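Local coordinates for fibronectin type III domain-containing protein (Simiduia agarivorans, PDB 6P2K), which probably hydrolyses xyloglucan-type beta-glucans as a family 74 glycoside hydrolase, this chain being its catalytic module of two tandem seven-bladed beta-propellers, at residues D452-A464 with M535-D547. Numbering follows the deposited sequence.
Sequences DIADAWGVPTVVA and MVEDIGRALDYHD. With ZN (zinc ion), chain O; PE3 (3,6,9,12,15,18,21,24,27,30,33,36,39-tridecaoxahentetracontane-1,41-diol), chain V.
A456 and G540 bring the backbones together, their CA atoms 4.0 Å apart, where the hairpin of strands 452-456 and 459-464 meets the first turn of helix 539-547; strand 452-456 and the helix run at 67° to each other. A type I' turn from A456 to V459 reverses the hairpin and presents W457. With CG anti to its carbonyl carbon (chi1 -52°), the indole lies with one face over G540: G540 CA stands 3.7 Å from the centroid of the W457 five-membered ring, a CH-pi contact that leaves no room for a CB. At the ring edge W457 NE1 gives D544 OD1 a weak hydrogen bond of 3.1 Å, ring and carboxylate planes 17° apart. R548 (cation-pi) and Y545 (edge-to-face) of a second subunit also meet this ring. Against the hairpin, I539 CD1 packs on V463 CG1 at 3.5 Å and L543 CD1 on A456 CB at 3.7 Å. D538 OD1 caps the helix. An alanine in place of W457 would probably uncover G540 and deprive D544 OD1 of its indole donor. The contact thus joins one blade's hairpin to the helix between strands 532-536 and 555-559 of the next, while D544 divides its oxygens: OD1 for the indole, OD2 for R548 and an intersubunit zinc (2.2 Å) shared with D544 of that second subunit.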
loop_
_atom_site.group_PDB
_atom_site.type_symbol
_atom_site.label_atom_id
_atom_site.label_comp_id
_atom_site.label_asym_id
_atom_site.label_seq_id
_atom_site.Cartn_x
_atom_site.Cartn_y
_atom_site.Cartn_z
ATOM N N ASP B 452 -27.181 14.923 1.079
ATOM C CA ASP B 452 -26.573 16.237 0.895
ATOM C C ASP B 452 -25.076 16.043 0.681
ATOM O O ASP B 452 -24.554 14.932 0.796
ATOM C CB ASP B 452 -26.849 17.161 2.091
ATOM C CG ASP B 452 -26.949 18.629 1.690
ATOM O OD1 ASP B 452 -26.460 18.988 0.594
ATOM O OD2 ASP B 452 -27.515 19.426 2.473
ATOM N N ILE B 453 -24.389 17.137 0.355
ATOM C CA ILE B 453 -22.945 17.129 0.130
ATOM C C ILE B 453 -22.290 18.018 1.178
ATOM O O ILE B 453 -22.605 19.211 1.270
ATOM C CB ILE B 453 -22.573 17.604 -1.285
ATOM C CG1 ILE B 453 -23.402 16.874 -2.345
ATOM C CG2 ILE B 453 -21.079 17.407 -1.534
ATOM C CD1 ILE B 453 -23.101 15.391 -2.461
ATOM N N ALA B 454 -21.368 17.444 1.952
ATOM C CA ALA B 454 -20.631 18.151 2.988
ATOM C C ALA B 454 -19.169 18.321 2.569
ATOM O O ALA B 454 -18.794 18.066 1.418
ATOM C CB ALA B 454 -20.750 17.408 4.320
ATOM N N ASP B 455 -18.332 18.734 3.521
ATOM C CA ASP B 455 -16.931 19.053 3.252
ATOM C C ASP B 455 -16.073 18.512 4.390
ATOM O O ASP B 455 -16.150 19.010 5.517
ATOM C CB ASP B 455 -16.739 20.560 3.099
ATOM C CG ASP B 455 -15.292 20.975 3.210
ATOM O OD1 ASP B 455 -14.470 20.426 2.454
ATOM O OD2 ASP B 455 -14.978 21.843 4.051
ATOM N N ALA B 456 -15.247 17.509 4.095
ATOM C CA ALA B 456 -14.368 16.884 5.083
ATOM C C ALA B 456 -12.920 17.220 4.732
ATOM O O ALA B 456 -12.302 16.550 3.899
ATOM C CB ALA B 456 -14.593 15.375 5.133
ATOM N N TRP B 457 -12.381 18.250 5.385
ATOM C CA TRP B 457 -11.006 18.697 5.159
ATOM C C TRP B 457 -10.751 18.984 3.681
ATOM O O TRP B 457 -9.691 18.664 3.140
ATOM C CB TRP B 457 -9.988 17.676 5.680
ATOM C CG TRP B 457 -10.169 17.232 7.106
ATOM C CD1 TRP B 457 -10.277 15.943 7.548
ATOM C CD2 TRP B 457 -10.222 18.060 8.278
ATOM N NE1 TRP B 457 -10.405 15.918 8.913
ATOM C CE2 TRP B 457 -10.377 17.204 9.387
ATOM C CE3 TRP B 457 -10.160 19.442 8.496
ATOM C CZ2 TRP B 457 -10.472 17.681 10.694
ATOM C CZ3 TRP B 457 -10.257 19.915 9.796
ATOM C CH2 TRP B 457 -10.410 19.035 10.878
ATOM N N GLY B 458 -11.737 19.577 3.012
ATOM C CA GLY B 458 -11.594 19.936 1.619
ATOM C C GLY B 458 -12.064 18.894 0.626
ATOM O O GLY B 458 -12.092 19.179 -0.578
ATOM N N VAL B 459 -12.431 17.702 1.077
ATOM C CA VAL B 459 -12.912 16.637 0.200
ATOM C C VAL B 459 -14.436 16.632 0.251
ATOM O O VAL B 459 -15.004 16.448 1.338
ATOM C CB VAL B 459 -12.346 15.267 0.610
ATOM C CG1 VAL B 459 -12.658 14.220 -0.445
ATOM C CG2 VAL B 459 -10.842 15.353 0.840
ATOM N N PRO B 460 -15.127 16.814 -0.874
ATOM C CA PRO B 460 -16.592 16.753 -0.853
ATOM C C PRO B 460 -17.063 15.375 -0.417
ATOM O O PRO B 460 -16.515 14.351 -0.828
ATOM C CB PRO B 460 -16.984 17.056 -2.304
ATOM C CG PRO B 460 -15.770 16.719 -3.113
ATOM C CD PRO B 460 -14.590 17.009 -2.231
ATOM N N THR B 461 -18.086 15.358 0.433
ATOM C CA THR B 461 -18.490 14.144 1.129
ATOM C C THR B 461 -20.006 14.055 1.157
ATOM O O THR B 461 -20.672 14.936 1.714
ATOM C CB THR B 461 -17.927 14.129 2.554
ATOM O OG1 THR B 461 -16.501 14.255 2.502
ATOM C CG2 THR B 461 -18.299 12.837 3.270
ATOM N N VAL B 462 -20.547 12.988 0.564
ATOM C CA VAL B 462 -21.977 12.728 0.641
ATOM C C VAL B 462 -22.348 12.403 2.080
ATOM O O VAL B 462 -21.633 11.665 2.768
ATOM C CB VAL B 462 -22.362 11.567 -0.294
ATOM C CG1 VAL B 462 -23.853 11.606 -0.617
ATOM C CG2 VAL B 462 -21.516 11.587 -1.558
ATOM N N VAL B 463 -23.463 12.959 2.548
ATOM C CA VAL B 463 -24.068 12.575 3.817
ATOM C C VAL B 463 -25.481 12.086 3.532
ATOM O O VAL B 463 -26.160 12.615 2.644
ATOM C CB VAL B 463 -24.084 13.731 4.840
ATOM C CG1 VAL B 463 -22.671 14.176 5.152
ATOM C CG2 VAL B 463 -24.919 14.907 4.330
ATOM N N ALA B 464 -25.918 11.067 4.269
ATOM C CA ALA B 464 -27.206 10.456 3.984
ATOM C C ALA B 464 -27.829 9.888 5.250
ATOM O O ALA B 464 -27.136 9.336 6.109
ATOM C CB ALA B 464 -27.073 9.344 2.934
ATOM N N MET B 535 -26.210 17.936 15.737
ATOM C CA MET B 535 -25.256 18.642 14.897
ATOM C C MET B 535 -23.937 17.888 14.883
ATOM O O MET B 535 -23.458 17.451 15.931
ATOM C CB MET B 535 -25.048 20.073 15.411
ATOM C CG MET B 535 -24.026 20.886 14.644
ATOM S SD MET B 535 -24.066 22.624 15.128
ATOM C CE MET B 535 -23.307 22.549 16.750
ATOM N N VAL B 536 -23.370 17.721 13.696
ATOM C CA VAL B 536 -21.973 17.338 13.537
ATOM C C VAL B 536 -21.204 18.629 13.289
ATOM O O VAL B 536 -21.321 19.238 12.220
ATOM C CB VAL B 536 -21.779 16.331 12.399
ATOM C CG1 VAL B 536 -20.295 16.097 12.150
ATOM C CG2 VAL B 536 -22.481 15.017 12.734
ATOM N N GLU B 537 -20.438 19.063 14.292
ATOM C CA GLU B 537 -19.774 20.360 14.207
ATOM C C GLU B 537 -18.784 20.403 13.048
ATOM O O GLU B 537 -18.715 21.398 12.316
ATOM C CB GLU B 537 -19.072 20.668 15.530
ATOM C CG GLU B 537 -18.201 21.911 15.501
ATOM C CD GLU B 537 -18.998 23.176 15.748
ATOM O OE1 GLU B 537 -18.610 24.243 15.220
ATOM O OE2 GLU B 537 -20.013 23.101 16.474
ATOM N N ASP B 538 -18.014 19.331 12.865
ATOM C CA ASP B 538 -17.039 19.252 11.780
ATOM C C ASP B 538 -16.980 17.798 11.336
ATOM O O ASP B 538 -16.505 16.943 12.089
ATOM C CB ASP B 538 -15.668 19.750 12.232
ATOM C CG ASP B 538 -14.676 19.862 11.086
ATOM O OD1 ASP B 538 -14.474 18.866 10.357
ATOM O OD2 ASP B 538 -14.092 20.952 10.913
ATOM N N ILE B 539 -17.459 17.519 10.122
ATOM C CA ILE B 539 -17.533 16.135 9.676
ATOM C C ILE B 539 -16.151 15.560 9.385
ATOM O O ILE B 539 -15.961 14.341 9.468
ATOM C CB ILE B 539 -18.459 16.017 8.451
ATOM C CG1 ILE B 539 -18.688 14.544 8.106
ATOM C CG2 ILE B 539 -17.882 16.784 7.264
ATOM C CD1 ILE B 539 -19.688 14.325 7.016
ATOM N N GLY B 540 -15.170 16.406 9.065
ATOM C CA GLY B 540 -13.808 15.910 8.936
ATOM C C GLY B 540 -13.275 15.348 10.241
ATOM O O GLY B 540 -12.653 14.284 10.265
ATOM N N ARG B 541 -13.520 16.056 11.346
ATOM C CA ARG B 541 -13.103 15.560 12.655
ATOM C C ARG B 541 -13.814 14.258 13.003
ATOM O O ARG B 541 -13.201 13.331 13.544
ATOM C CB ARG B 541 -13.372 16.625 13.717
ATOM C CG ARG B 541 -12.870 16.279 15.102
ATOM C CD ARG B 541 -12.859 17.515 15.985
ATOM N NE ARG B 541 -12.206 17.271 17.268
ATOM C CZ ARG B 541 -12.818 17.355 18.445
ATOM N NH1 ARG B 541 -14.103 17.681 18.506
ATOM N NH2 ARG B 541 -12.145 17.115 19.562
ATOM N N ALA B 542 -15.112 14.170 12.702
ATOM C CA ALA B 542 -15.835 12.923 12.934
ATOM C C ALA B 542 -15.240 11.787 12.113
ATOM O O ALA B 542 -15.175 10.642 12.577
ATOM C CB ALA B 542 -17.315 13.105 12.603
ATOM N N LEU B 543 -14.791 12.086 10.893
ATOM C CA LEU B 543 -14.151 11.054 10.090
ATOM C C LEU B 543 -12.756 10.723 10.612
ATOM O O LEU B 543 -12.315 9.575 10.492
ATOM C CB LEU B 543 -14.116 11.483 8.623
ATOM C CG LEU B 543 -15.497 11.392 7.961
ATOM C CD1 LEU B 543 -15.588 12.216 6.685
ATOM C CD2 LEU B 543 -15.858 9.939 7.684
ATOM N N ASP B 544 -12.055 11.701 11.203
ATOM C CA ASP B 544 -10.771 11.410 11.840
ATOM C C ASP B 544 -10.939 10.342 12.915
ATOM O O ASP B 544 -10.177 9.370 12.967
ATOM C CB ASP B 544 -10.146 12.693 12.426
ATOM C CG ASP B 544 -9.615 13.626 11.350
ATOM O OD1 ASP B 544 -9.545 13.210 10.174
ATOM O OD2 ASP B 544 -9.263 14.776 11.684
ATOM N N TYR B 545 -11.956 10.491 13.766
ATOM C CA TYR B 545 -12.214 9.492 14.797
ATOM C C TYR B 545 -12.635 8.163 14.188
ATOM O O TYR B 545 -12.196 7.100 14.643
ATOM C CB TYR B 545 -13.293 9.988 15.762
ATOM C CG TYR B 545 -12.769 10.866 16.868
ATOM C CD1 TYR B 545 -12.253 12.127 16.592
ATOM C CD2 TYR B 545 -12.794 10.441 18.191
ATOM C CE1 TYR B 545 -11.773 12.938 17.600
ATOM C CE2 TYR B 545 -12.315 11.248 19.206
ATOM C CZ TYR B 545 -11.806 12.496 18.903
ATOM O OH TYR B 545 -11.330 13.306 19.904
ATOM N N HIS B 546 -13.489 8.199 13.162
ATOM C CA HIS B 546 -13.984 6.956 12.583
ATOM C C HIS B 546 -12.849 6.128 11.996
ATOM O O HIS B 546 -12.826 4.901 12.144
ATOM C CB HIS B 546 -15.035 7.236 11.510
ATOM C CG HIS B 546 -15.452 6.009 10.761
ATOM N ND1 HIS B 546 -14.738 5.509 9.691
ATOM C CD2 HIS B 546 -16.491 5.160 10.949
ATOM C CE1 HIS B 546 -15.325 4.414 9.246
ATOM N NE2 HIS B 546 -16.393 4.183 9.989
ATOM N N ASP B 547 -11.899 6.780 11.321
ATOM C CA ASP B 547 -10.799 6.054 10.699
ATOM C C ASP B 547 -9.874 5.409 11.721
ATOM O O ASP B 547 -9.087 4.530 11.353
ATOM C CB ASP B 547 -10.004 6.989 9.787
ATOM C CG ASP B 547 -10.784 7.392 8.543
ATOM O OD1 ASP B 547 -11.860 6.807 8.296
ATOM O OD2 ASP B 547 -10.321 8.292 7.810
HETATM ZN ZN ZN O . -8.489 14.968 13.786
HETATM O O43 PE3 V . -14.650 20.540 -1.508
HETATM C C42 PE3 V . -15.743 21.362 -1.093
HETATM C C41 PE3 V . -17.053 20.577 -1.194
HETATM O O40 PE3 V . -18.110 21.450 -0.776
HETATM C C39 PE3 V . -19.382 20.796 -0.860
HETATM C C38 PE3 V . -20.458 21.770 -0.401
HETATM O O37 PE3 V . -20.454 22.938 -1.242
HETATM O O HOH W 1 -13.952 19.262 7.384
HETATM O O HOH W 2 -7.923 16.868 13.745
HETATM O O HOH W 3 -9.743 14.519 15.456
#